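Local coordinates for protein putative metallopeptidase (Corynebacterium diphtheriae, PDB 3QOC) that is probably a metal-dependent aminopeptidase of the creatinase/prolidase type, represented here by its N-terminal domain, without the peptidase domain expected to carry out catalysis, at residues F101-Y105 with V127-I131; A86-S91 with L114-A118; A58-G64 with I77-R83; I26-T32 with K97-E102. All blocks are in the same frame, centred on the assembly; numbering follows the deposited sequence.

Interaction 1. Residues F101-Y105 with V127-I131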
loop_
_atom_site.group_PDB
_atom_site.type_symbol
_atom_site.label_atom_id
_atom_site.label_comp_id
_atom_site.label_asym_id
_atom_site.label_seq_id
_atom_site.Cartn_x
_atom_site.Cartn_y
_atom_site.Cartn_z
ATOM N N PHE A 101 -2.458 -6.603 5.988
ATOM C CA PHE A 101 -3.583 -5.838 5.513
ATOM C C PHE A 101 -4.361 -5.255 6.653
ATOM O O PHE A 101 -4.261 -5.717 7.766
ATOM C CB PHE A 101 -4.504 -6.658 4.551
ATOM C CG PHE A 101 -5.183 -7.799 5.198
ATOM C CD1 PHE A 101 -6.468 -7.656 5.708
ATOM C CD2 PHE A 101 -4.586 -9.051 5.243
ATOM C CE1 PHE A 101 -7.111 -8.714 6.339
ATOM C CE2 PHE A 101 -5.242 -10.107 5.826
ATOM C CZ PHE A 101 -6.515 -9.929 6.385
ATOM N N GLU A 102 -5.140 -4.230 6.395
ATOM C CA GLU A 102 -5.787 -3.546 7.466
ATOM C C GLU A 102 -7.097 -4.304 7.829
ATOM O O GLU A 102 -8.193 -4.078 7.269
ATOM C CB GLU A 102 -6.060 -2.113 7.059
ATOM C CG GLU A 102 -4.850 -1.353 6.741
ATOM C CD GLU A 102 -5.192 0.081 6.322
ATOM O OE1 GLU A 102 -5.498 0.316 5.120
ATOM O OE2 GLU A 102 -5.178 0.962 7.206
ATOM N N ALA A 103 -6.991 -5.185 8.782
ATOM C CA ALA A 103 -8.093 -6.138 9.022
ATOM C C ALA A 103 -9.282 -5.420 9.689
ATOM O O ALA A 103 -10.401 -5.863 9.614
ATOM C CB ALA A 103 -7.592 -7.334 9.907
ATOM N N ASP A 104 -9.005 -4.291 10.320
ATOM C CA ASP A 104 -10.050 -3.498 10.900
ATOM C C ASP A 104 -10.867 -2.728 9.860
ATOM O O ASP A 104 -11.908 -2.156 10.223
ATOM C CB ASP A 104 -9.434 -2.446 11.857
ATOM C CG ASP A 104 -8.858 -3.043 13.122
ATOM O OD1 ASP A 104 -9.082 -4.269 13.385
ATOM O OD2 ASP A 104 -8.187 -2.267 13.854
ATOM N N TYR A 105 -10.375 -2.651 8.615
ATOM C CA TYR A 105 -11.020 -1.851 7.609
ATOM C C TYR A 105 -11.484 -2.623 6.408
ATOM O O TYR A 105 -12.431 -2.222 5.737
ATOM C CB TYR A 105 -10.113 -0.698 7.142
ATOM C CG TYR A 105 -9.728 0.246 8.251
ATOM C CD1 TYR A 105 -10.435 1.420 8.476
ATOM C CD2 TYR A 105 -8.698 -0.058 9.124
ATOM C CE1 TYR A 105 -10.080 2.290 9.519
ATOM C CE2 TYR A 105 -8.335 0.791 10.116
ATOM C CZ TYR A 105 -9.030 1.974 10.300
ATOM O OH TYR A 105 -8.685 2.788 11.341
ATOM N N VAL A 127 -3.612 -7.418 10.179
ATOM C CA VAL A 127 -2.966 -6.526 11.117
ATOM C C VAL A 127 -4.039 -5.591 11.603
ATOM O O VAL A 127 -4.750 -5.013 10.788
ATOM C CB VAL A 127 -1.868 -5.728 10.401
ATOM C CG1 VAL A 127 -1.227 -4.720 11.322
ATOM C CG2 VAL A 127 -0.845 -6.686 9.781
ATOM N N THR A 128 -4.191 -5.479 12.926
ATOM C CA THR A 128 -5.158 -4.555 13.546
ATOM C C THR A 128 -4.530 -3.170 13.895
ATOM O O THR A 128 -3.324 -3.032 13.993
ATOM C CB THR A 128 -5.768 -5.171 14.833
ATOM O OG1 THR A 128 -4.750 -5.309 15.820
ATOM C CG2 THR A 128 -6.383 -6.553 14.571
ATOM N N GLY A 129 -5.381 -2.165 14.115
ATOM C CA GLY A 129 -4.952 -0.802 14.406
ATOM C C GLY A 129 -5.028 0.151 13.189
ATOM O O GLY A 129 -5.192 -0.276 12.042
ATOM N N ALA A 130 -4.890 1.452 13.450
ATOM C CA ALA A 130 -4.786 2.476 12.409
ATOM C C ALA A 130 -3.291 2.642 11.998
ATOM O O ALA A 130 -2.608 3.507 12.520
ATOM C CB ALA A 130 -5.406 3.841 12.948
ATOM N N ILE A 131 -2.802 1.764 11.110
ATOM C CA ILE A 131 -1.372 1.654 10.742
ATOM C C ILE A 131 -0.391 2.137 11.864
ATOM O O ILE A 131 -0.018 3.338 11.945
ATOM C CB ILE A 131 -1.097 2.387 9.393
ATOM C CG1 ILE A 131 -1.786 3.751 9.399
ATOM C CG2 ILE A 131 -1.603 1.560 8.152
ATOM C CD1 ILE A 131 -1.211 4.795 8.405
HETATM O O HOH W 1 -6.410 -2.569 10.896
#
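Between F101-Y105 and V127-I131 the parallel pairing comes down to its last bridge, E102 with V127, CA atoms 5.5 Å apart. V127 supplies both polar backbone atoms: its N donates to F101 O (3.0 Å, N-H...O angle 157°) and its O accepts from A103 N (3.0 Å, 167°), the usual pattern of one residue bonded to the two that flank its partner. Beyond the bridge both segments leave the sheet. The segment F101-Y105 turns, with Y105 N bonded to E102 O at 2.9 Å, and this brings the D104 side chain to the segment V127-I131, where D104 OD2 accepts from G129 N (2.8 Å, 165°). V127 is the last residue of an outermost strand in the six-stranded mixed sheet of this creatinase/prolidase N-terminal domain, so the contact closes one corner of that sheet. A water fills the gap between the diverging segments, accepting from D104 N (3.2 Å) and donating to V127 O (3.0 Å) and G129 O (2.8 Å). G129 has phi/psi of 101/168°, where a CB would jam against the preceding carbonyl. The Y105 ring turns its edge to G129 O, 3.8 Å from CE2, while E102 OE2 is hydrogen-bonded to H36.

Interaction 2. Residues A86-S91 with L114-A118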
loop_
_atom_site.group_PDB
_atom_site.type_symbol
_atom_site.label_atom_id
_atom_site.label_comp_id
_atom_site.label_asym_id
_atom_site.label_seq_id
_atom_site.Cartn_x
_atom_site.Cartn_y
_atom_site.Cartn_z
ATOM N N ALA A 86 -6.331 -2.665 -5.207
ATOM C CA ALA A 86 -5.630 -3.509 -4.243
ATOM C C ALA A 86 -5.286 -4.895 -4.857
ATOM O O ALA A 86 -4.113 -5.336 -4.781
ATOM C CB ALA A 86 -6.459 -3.632 -2.948
ATOM N N PRO A 87 -6.262 -5.538 -5.534
ATOM C CA PRO A 87 -5.909 -6.810 -6.120
ATOM C C PRO A 87 -4.805 -6.703 -7.141
ATOM O O PRO A 87 -3.963 -7.601 -7.236
ATOM C CB PRO A 87 -7.236 -7.304 -6.750
ATOM C CG PRO A 87 -8.309 -6.677 -5.838
ATOM C CD PRO A 87 -7.739 -5.343 -5.484
ATOM N N ALA A 88 -4.786 -5.597 -7.887
ATOM C CA ALA A 88 -3.756 -5.445 -8.930
ATOM C C ALA A 88 -2.370 -5.262 -8.359
ATOM O O ALA A 88 -1.443 -5.835 -8.876
ATOM C CB ALA A 88 -4.112 -4.323 -9.954
ATOM N N LEU A 89 -2.183 -4.444 -7.323
ATOM C CA LEU A 89 -0.857 -4.407 -6.607
ATOM C C LEU A 89 -0.469 -5.774 -6.092
ATOM O O LEU A 89 0.659 -6.211 -6.284
ATOM C CB LEU A 89 -0.822 -3.434 -5.390
ATOM C CG LEU A 89 -0.975 -1.936 -5.584
ATOM C CD1 LEU A 89 -1.126 -1.245 -4.162
ATOM C CD2 LEU A 89 0.229 -1.421 -6.434
ATOM N N LEU A 90 -1.396 -6.466 -5.435
ATOM C CA LEU A 90 -1.070 -7.750 -4.813
ATOM C C LEU A 90 -0.660 -8.792 -5.848
ATOM O O LEU A 90 0.303 -9.529 -5.656
ATOM C CB LEU A 90 -2.238 -8.247 -3.947
ATOM C CG LEU A 90 -2.027 -9.429 -3.029
ATOM C CD1 LEU A 90 -0.864 -9.186 -2.053
ATOM C CD2 LEU A 90 -3.307 -9.695 -2.271
ATOM N N SER A 91 -1.313 -8.796 -7.000
ATOM C CA SER A 91 -1.032 -9.843 -7.982
ATOM C C SER A 91 0.361 -9.652 -8.591
ATOM O O SER A 91 0.913 -10.538 -9.213
ATOM C CB SER A 91 -2.129 -9.849 -9.055
ATOM O OG SER A 91 -1.532 -9.846 -10.326
ATOM N N LEU A 114 -9.096 -10.228 -2.546
ATOM C CA LEU A 114 -7.656 -10.145 -2.420
ATOM C C LEU A 114 -6.961 -11.458 -2.369
ATOM O O LEU A 114 -5.935 -11.641 -2.996
ATOM C CB LEU A 114 -7.230 -9.459 -1.111
ATOM C CG LEU A 114 -6.982 -8.003 -1.259
ATOM C CD1 LEU A 114 -6.446 -7.495 0.068
ATOM C CD2 LEU A 114 -6.001 -7.765 -2.511
ATOM N N ARG A 115 -7.438 -12.337 -1.525
ATOM C CA ARG A 115 -6.784 -13.630 -1.446
ATOM C C ARG A 115 -6.721 -14.362 -2.766
ATOM O O ARG A 115 -5.753 -15.081 -3.009
ATOM C CB ARG A 115 -7.373 -14.491 -0.369
ATOM C CG ARG A 115 -7.080 -13.922 1.000
ATOM C CD ARG A 115 -7.267 -14.970 2.015
ATOM N NE ARG A 115 -7.896 -14.518 3.237
ATOM C CZ ARG A 115 -7.272 -14.310 4.402
ATOM N NH1 ARG A 115 -8.002 -13.932 5.457
ATOM N NH2 ARG A 115 -5.953 -14.459 4.530
ATOM N N LYS A 116 -7.667 -14.120 -3.652
ATOM C CA LYS A 116 -7.663 -14.806 -4.911
ATOM C C LYS A 116 -6.483 -14.391 -5.778
ATOM O O LYS A 116 -6.017 -15.172 -6.616
ATOM C CB LYS A 116 -8.984 -14.511 -5.651
ATOM C CG LYS A 116 -10.222 -15.066 -4.913
ATOM C CD LYS A 116 -11.435 -14.981 -5.800
ATOM C CE LYS A 116 -12.617 -15.647 -5.142
ATOM N NZ LYS A 116 -12.773 -15.143 -3.740
ATOM N N SER A 117 -6.059 -13.138 -5.622
ATOM C CA SER A 117 -5.015 -12.538 -6.442
ATOM C C SER A 117 -3.617 -12.772 -5.906
ATOM O O SER A 117 -2.670 -12.596 -6.643
ATOM C CB SER A 117 -5.189 -11.026 -6.557
ATOM O OG SER A 117 -6.377 -10.688 -7.253
ATOM N N ALA A 118 -3.496 -13.143 -4.640
ATOM C CA ALA A 118 -2.198 -13.480 -4.044
ATOM C C ALA A 118 -1.438 -14.643 -4.702
ATOM O O ALA A 118 -1.990 -15.707 -4.915
ATOM C CB ALA A 118 -2.396 -13.815 -2.537
#
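L114 pushes its CD2 methyl into the surface of helix 85-91, lying 3.3 Å from L90 CD2, 3.7 Å from P87 CA and 3.8 Å from A86 C. Its CA-to-CB bond points sideways, and the chi1 of -94°, between the standard wells, accompanies a side chain whose end comes nearer to the other helix. L90 meets it from helix 85-91: its CA-to-CB bond points toward 114-118, and it also reaches A118, just past that helix, with L90 CD2 4.2 Å from A118 CB. The backbones come close, CA to CA 5.3 Å for P87 and L114 and 5.0 Å for S91 and S117; at the second pair both side chains are small. S117 OG sits 3.5 Å from P87 CB, and S117 O receives a CA-H...O contact from S91 CA (3.5 Å, angle at H 142°). No conventional hydrogen bond crosses the interface, so the 311 Å² buried here is essentially van der Waals packing. Both leucines also touch L124 of strand 122-127, and L90 reaches V122 as well; on the other flank L89 packs on R59 and S61 of strand 58-62. The two helices thus lie side by side on the sheet, each following a different strand in the chain.

Interaction 3. Residues A58-G64 with I77-R83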
loop_
_atom_site.group_PDB
_atom_site.type_symbol
_atom_site.label_atom_id
_atom_site.label_comp_id
_atom_site.label_asym_id
_atom_site.label_seq_id
_atom_site.Cartn_x
_atom_site.Cartn_y
_atom_site.Cartn_z
ATOM N N ALA A 58 8.025 1.420 -2.244
ATOM C CA ALA A 58 6.573 1.575 -2.214
ATOM C C ALA A 58 5.994 1.561 -3.617
ATOM O O ALA A 58 6.672 1.845 -4.538
ATOM C CB ALA A 58 6.121 2.833 -1.456
ATOM N N ARG A 59 4.722 1.216 -3.748
ATOM C CA ARG A 59 4.036 1.279 -5.031
ATOM C C ARG A 59 2.581 1.634 -4.756
ATOM O O ARG A 59 2.012 1.206 -3.773
ATOM C CB ARG A 59 4.133 -0.082 -5.700
ATOM C CG ARG A 59 3.856 -0.018 -7.187
ATOM C CD ARG A 59 4.052 -1.402 -7.820
ATOM N NE ARG A 59 3.916 -1.377 -9.268
ATOM C CZ ARG A 59 3.611 -2.428 -10.020
ATOM N NH1 ARG A 59 3.377 -3.609 -9.451
ATOM N NH2 ARG A 59 3.570 -2.310 -11.348
ATOM N N ILE A 60 1.995 2.442 -5.616
ATOM C CA ILE A 60 0.706 2.989 -5.384
ATOM C C ILE A 60 -0.166 2.700 -6.599
ATOM O O ILE A 60 0.309 2.545 -7.727
ATOM C CB ILE A 60 0.791 4.468 -5.056
ATOM C CG1 ILE A 60 -0.538 4.921 -4.472
ATOM C CG2 ILE A 60 1.190 5.305 -6.298
ATOM C CD1 ILE A 60 -0.440 6.384 -3.808
ATOM N N SER A 61 -1.446 2.481 -6.368
ATOM C CA SER A 61 -2.291 2.168 -7.510
ATOM C C SER A 61 -3.573 2.990 -7.503
ATOM O O SER A 61 -4.107 3.266 -6.472
ATOM C CB SER A 61 -2.644 0.677 -7.452
ATOM O OG SER A 61 -3.552 0.388 -8.487
ATOM N N THR A 62 -4.087 3.320 -8.683
ATOM C CA THR A 62 -5.338 4.065 -8.763
ATOM C C THR A 62 -5.956 3.825 -10.159
ATOM O O THR A 62 -5.306 3.197 -11.026
ATOM C CB THR A 62 -5.146 5.530 -8.483
ATOM O OG1 THR A 62 -6.434 6.132 -8.293
ATOM C CG2 THR A 62 -4.445 6.239 -9.644
ATOM N N ASP A 63 -7.204 4.251 -10.347
ATOM C CA ASP A 63 -7.878 4.106 -11.645
ATOM C C ASP A 63 -7.492 5.193 -12.641
ATOM O O ASP A 63 -6.752 6.145 -12.336
ATOM C CB ASP A 63 -9.409 4.049 -11.444
ATOM C CG ASP A 63 -9.940 5.289 -10.825
ATOM O OD1 ASP A 63 -10.011 6.294 -11.565
ATOM O OD2 ASP A 63 -10.235 5.291 -9.591
ATOM N N GLY A 64 -8.008 5.076 -13.859
ATOM C CA GLY A 64 -7.591 5.956 -14.956
ATOM C C GLY A 64 -7.978 7.398 -14.761
ATOM O O GLY A 64 -7.319 8.303 -15.269
ATOM N N ILE A 77 6.409 7.903 -5.804
ATOM C CA ILE A 77 6.082 6.482 -5.789
ATOM C C ILE A 77 5.587 6.091 -7.168
ATOM O O ILE A 77 4.763 6.775 -7.752
ATOM C CB ILE A 77 5.018 6.157 -4.698
ATOM C CG1 ILE A 77 5.353 6.802 -3.369
ATOM C CG2 ILE A 77 4.752 4.593 -4.540
ATOM C CD1 ILE A 77 4.305 6.499 -2.218
ATOM N N GLU A 78 6.130 5.007 -7.725
ATOM C CA GLU A 78 5.700 4.440 -9.022
ATOM C C GLU A 78 4.246 3.980 -8.899
ATOM O O GLU A 78 3.823 3.441 -7.862
ATOM C CB GLU A 78 6.634 3.252 -9.363
ATOM C CG GLU A 78 6.279 2.426 -10.551
ATOM C CD GLU A 78 7.170 1.162 -10.620
ATOM O OE1 GLU A 78 8.075 1.141 -11.495
ATOM O OE2 GLU A 78 6.995 0.242 -9.755
ATOM N N SER A 79 3.471 4.266 -9.930
ATOM C CA SER A 79 2.041 4.069 -9.939
ATOM C C SER A 79 1.695 2.970 -10.915
ATOM O O SER A 79 2.416 2.713 -11.862
ATOM C CB SER A 79 1.295 5.368 -10.340
ATOM O OG SER A 79 1.488 5.740 -11.721
ATOM N N LEU A 80 0.582 2.311 -10.629
ATOM C CA LEU A 80 0.035 1.240 -11.477
ATOM C C LEU A 80 -1.419 1.603 -11.666
ATOM O O LEU A 80 -2.167 1.753 -10.689
ATOM C CB LEU A 80 0.033 -0.087 -10.728
ATOM C CG LEU A 80 -0.725 -1.267 -11.335
ATOM C CD1 LEU A 80 -0.068 -1.668 -12.668
ATOM C CD2 LEU A 80 -0.623 -2.490 -10.428
HETATM N N MSE A 81 -1.846 1.669 -12.915
HETATM C CA MSE A 81 -3.260 1.915 -13.191
HETATM C C MSE A 81 -4.055 0.618 -13.087
HETATM O O MSE A 81 -3.705 -0.349 -13.725
HETATM C CB MSE A 81 -3.434 2.430 -14.639
HETATM C CG MSE A 81 -4.867 2.835 -14.904
HETATM SE SE MSE A 81 -5.040 3.694 -16.770
HETATM C CE MSE A 81 -5.198 1.998 -17.775
ATOM N N ALA A 82 -5.175 0.659 -12.393
ATOM C CA ALA A 82 -6.066 -0.503 -12.290
ATOM C C ALA A 82 -7.484 -0.023 -11.881
ATOM O O ALA A 82 -7.568 0.822 -10.986
ATOM C CB ALA A 82 -5.533 -1.453 -11.163
ATOM N N ARG A 83 -8.543 -0.570 -12.479
ATOM C CA ARG A 83 -9.914 -0.366 -11.975
ATOM C C ARG A 83 -9.987 -0.840 -10.495
ATOM O O ARG A 83 -10.396 -0.050 -9.596
ATOM C CB ARG A 83 -10.952 -1.077 -12.845
ATOM C CG ARG A 83 -11.359 -0.281 -14.113
ATOM C CD ARG A 83 -11.990 -1.111 -15.242
ATOM N NE ARG A 83 -11.782 -0.477 -16.553
ATOM C CZ ARG A 83 -12.456 -0.787 -17.674
ATOM N NH1 ARG A 83 -13.417 -1.716 -17.657
ATOM N NH2 ARG A 83 -12.201 -0.141 -18.816
HETATM O O HOH W 2 8.117 3.590 -6.275
HETATM O O HOH W 3 3.851 0.607 -12.327
#
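R59, L80 and I77 lose the most surface here, 88, 80 and 79 Å² of the 665 Å² total. The extended R59 side chain, with chi1 to chi3 all t, runs over the neighbouring strand and lays one face of its guanidinium over L80 CB. R59 NE is 3.5 Å from E78 OE2, a salt bridge of charges alone, because the oxygen lies well out of the guanidinium plane; the stronger partner of R59 is D92, through NH1. A water accepts from R59 NH2 (3.1 Å) and donates to S79 O (2.6 Å). These strands, 58-62 and 78-81, are the parallel pair of a beta-alpha-beta unit connected by helix 67-73, and their short axes approach to 4.6 Å at 32°. The ladder comprises I60 N to E78 O (3.1 Å), L80 N to I60 O (2.9 Å), T62 N to L80 O (3.2 Å) and A82 N to T62 O (2.9 Å). L80 O takes a second donor, S61 OG, at 2.9 Å. I77 points toward the other segment: its CG2 lies 3.4 Å from R59 CA, 3.8 Å from A58 CB and 4.0 Å from I60 CB. Alongside I77, another water bridges A58 O (2.9 Å) and E78 N (2.8 Å).

Interaction 4. Residues I26-T32 with K97-E102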
loop_
_atom_site.group_PDB
_atom_site.type_symbol
_atom_site.label_atom_id
_atom_site.label_comp_id
_atom_site.label_asym_id
_atom_site.label_seq_id
_atom_site.Cartn_x
_atom_site.Cartn_y
_atom_site.Cartn_z
ATOM N N ILE A 26 5.877 -8.895 9.318
ATOM C CA ILE A 26 5.482 -8.845 7.907
ATOM C C ILE A 26 6.584 -8.197 7.064
ATOM O O ILE A 26 7.418 -7.494 7.593
ATOM C CB ILE A 26 4.163 -8.049 7.703
ATOM C CG1 ILE A 26 4.177 -6.741 8.491
ATOM C CG2 ILE A 26 2.934 -8.883 8.174
ATOM C CD1 ILE A 26 2.833 -5.855 8.293
ATOM N N ASP A 27 6.554 -8.431 5.754
ATOM C CA ASP A 27 7.493 -7.895 4.797
ATOM C C ASP A 27 7.009 -6.650 4.073
ATOM O O ASP A 27 7.778 -5.989 3.420
ATOM C CB ASP A 27 7.746 -8.945 3.732
ATOM C CG ASP A 27 8.427 -10.199 4.298
ATOM O OD1 ASP A 27 9.468 -10.033 4.951
ATOM O OD2 ASP A 27 7.931 -11.335 4.134
ATOM N N ALA A 28 5.716 -6.413 4.103
ATOM C CA ALA A 28 5.090 -5.325 3.411
ATOM C C ALA A 28 3.701 -5.108 3.989
ATOM O O ALA A 28 3.088 -6.030 4.566
ATOM C CB ALA A 28 4.973 -5.642 2.004
HETATM N N MSE A 29 3.229 -3.891 3.828
HETATM C CA MSE A 29 1.941 -3.527 4.279
HETATM C C MSE A 29 1.148 -3.006 3.086
HETATM O O MSE A 29 1.594 -2.145 2.312
HETATM C CB MSE A 29 2.082 -2.485 5.371
HETATM C CG MSE A 29 0.799 -2.024 5.954
HETATM SE SE MSE A 29 -0.017 -3.453 7.187
HETATM C CE MSE A 29 -0.232 -2.243 8.886
ATOM N N LEU A 30 -0.050 -3.549 2.932
ATOM C CA LEU A 30 -1.007 -3.108 1.940
ATOM C C LEU A 30 -2.025 -2.195 2.629
ATOM O O LEU A 30 -2.787 -2.618 3.493
ATOM C CB LEU A 30 -1.737 -4.312 1.389
ATOM C CG LEU A 30 -2.923 -4.037 0.423
ATOM C CD1 LEU A 30 -2.456 -3.240 -0.775
ATOM C CD2 LEU A 30 -3.517 -5.306 -0.073
ATOM N N VAL A 31 -2.029 -0.932 2.270
ATOM C CA VAL A 31 -2.913 0.037 2.875
ATOM C C VAL A 31 -4.086 0.287 1.945
ATOM O O VAL A 31 -3.891 0.617 0.778
ATOM C CB VAL A 31 -2.123 1.342 3.036
ATOM C CG1 VAL A 31 -2.984 2.403 3.791
ATOM C CG2 VAL A 31 -0.799 1.044 3.785
ATOM N N THR A 32 -5.287 0.041 2.400
ATOM C CA THR A 32 -6.439 0.236 1.603
ATOM C C THR A 32 -7.372 1.336 2.139
ATOM O O THR A 32 -8.207 1.874 1.397
ATOM C CB THR A 32 -7.222 -1.133 1.456
ATOM O OG1 THR A 32 -7.454 -1.712 2.753
ATOM C CG2 THR A 32 -6.450 -2.159 0.534
ATOM N N LYS A 97 6.601 -13.766 0.534
ATOM C CA LYS A 97 6.377 -12.444 1.140
ATOM C C LYS A 97 5.190 -12.591 2.070
ATOM O O LYS A 97 4.185 -13.215 1.695
ATOM C CB LYS A 97 6.093 -11.380 0.052
ATOM C CG LYS A 97 6.493 -9.869 0.319
ATOM C CD LYS A 97 7.931 -9.504 -0.164
ATOM C CE LYS A 97 8.052 -8.095 -0.895
ATOM N NZ LYS A 97 8.584 -6.838 -0.107
ATOM N N ARG A 98 5.312 -12.030 3.275
ATOM C CA ARG A 98 4.211 -11.838 4.176
ATOM C C ARG A 98 3.732 -10.424 4.034
ATOM O O ARG A 98 4.484 -9.445 4.259
ATOM C CB ARG A 98 4.624 -12.137 5.610
ATOM C CG ARG A 98 5.093 -13.601 5.778
ATOM C CD ARG A 98 5.791 -13.915 7.121
ATOM N NE ARG A 98 5.002 -13.457 8.286
ATOM C CZ ARG A 98 4.090 -14.164 8.992
ATOM N NH1 ARG A 98 3.783 -15.457 8.708
ATOM N NH2 ARG A 98 3.459 -13.545 10.018
ATOM N N VAL A 99 2.467 -10.308 3.621
ATOM C CA VAL A 99 1.868 -9.010 3.309
ATOM C C VAL A 99 0.743 -8.750 4.297
ATOM O O VAL A 99 -0.227 -9.502 4.319
ATOM C CB VAL A 99 1.314 -8.972 1.911
ATOM C CG1 VAL A 99 0.647 -7.589 1.648
ATOM C CG2 VAL A 99 2.418 -9.200 0.954
ATOM N N GLY A 100 0.919 -7.752 5.143
ATOM C CA GLY A 100 -0.108 -7.336 6.097
ATOM C C GLY A 100 -1.253 -6.591 5.402
ATOM O O GLY A 100 -1.027 -6.002 4.367
ATOM N N PHE A 101 -2.458 -6.603 5.988
ATOM C CA PHE A 101 -3.583 -5.838 5.513
ATOM C C PHE A 101 -4.361 -5.255 6.653
ATOM O O PHE A 101 -4.261 -5.717 7.766
ATOM C CB PHE A 101 -4.504 -6.658 4.551
ATOM C CG PHE A 101 -5.183 -7.799 5.198
ATOM C CD1 PHE A 101 -6.468 -7.656 5.708
ATOM C CD2 PHE A 101 -4.586 -9.051 5.243
ATOM C CE1 PHE A 101 -7.111 -8.714 6.339
ATOM C CE2 PHE A 101 -5.242 -10.107 5.826
ATOM C CZ PHE A 101 -6.515 -9.929 6.385
ATOM N N GLU A 102 -5.140 -4.230 6.395
ATOM C CA GLU A 102 -5.787 -3.546 7.466
ATOM C C GLU A 102 -7.097 -4.304 7.829
ATOM O O GLU A 102 -8.193 -4.078 7.269
ATOM C CB GLU A 102 -6.060 -2.113 7.059
ATOM C CG GLU A 102 -4.850 -1.353 6.741
ATOM C CD GLU A 102 -5.192 0.081 6.322
ATOM O OE1 GLU A 102 -5.498 0.316 5.120
ATOM O OE2 GLU A 102 -5.178 0.962 7.206
HETATM O O HOH W 4 -5.473 -3.505 3.658
#
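D27, with chi1 m, turns its carboxylate back to the parallel strand 97-102: D27 OD2 accepts from R98 N (2.8 Å, 175°), while R98 O accepts from D27 N (2.7 Å) and, weakly, from A28 N (3.3 Å). The side chain thereby stands in for a backbone acceptor just before strand 28-31 begins. K97 has chi2 to chi4 between wells, with NZ hydrogen-bonded to N53, and R98 NE is hydrogen-bonded to R25 O. At the other end E102 is extended at chi2 (t) and bent at chi3 (-85°) as OE1 meets T32 N (2.7 Å, 141°); this oxygen also accepts from H33 N, and OE2 is hydrogen-bonded to H36. Between them lie the ladder bonds G100 N to A28 O and L30 N to G100 O. Selenomethionine M29, chi1 t and chi2 p, curls its SE over G100 to 3.8 Å from G100 C. Glycine suits this position, since an ideal CB would fall 2.6 Å from I26 CD1. A water joins L30 O (2.8 Å), T32 OG1 (2.8 Å) and E102 N (2.9 Å). Carboxylates and water thus continue the hydrogen bonding where the strand ladder stops, satisfying main-chain NH groups at both ends of this buried strand pair.

Three contacts follow one mixed sheet, and interaction 2 packs helices against it. Interactions 1 and 4 share F101 and E102, with centres about 10 Å apart, and join one face through V127 CG1, 3.6 Å from M29 CE. Interaction 2 touches interaction 4, L114 CD1 lying 3.7 Å from L30 CD2, and interaction 3, A88 CB lying 3.4 Å from A82 CB; its centre is about 11 and 13 Å from theirs. Interactions 1 and 3 occupy opposite sides of the chain's centre, about 21 Å between centres. No ligand or metal site is defined here; the metallopeptidase activity inferred for the whole protein would belong to its peptidase domain, absent from this fragment.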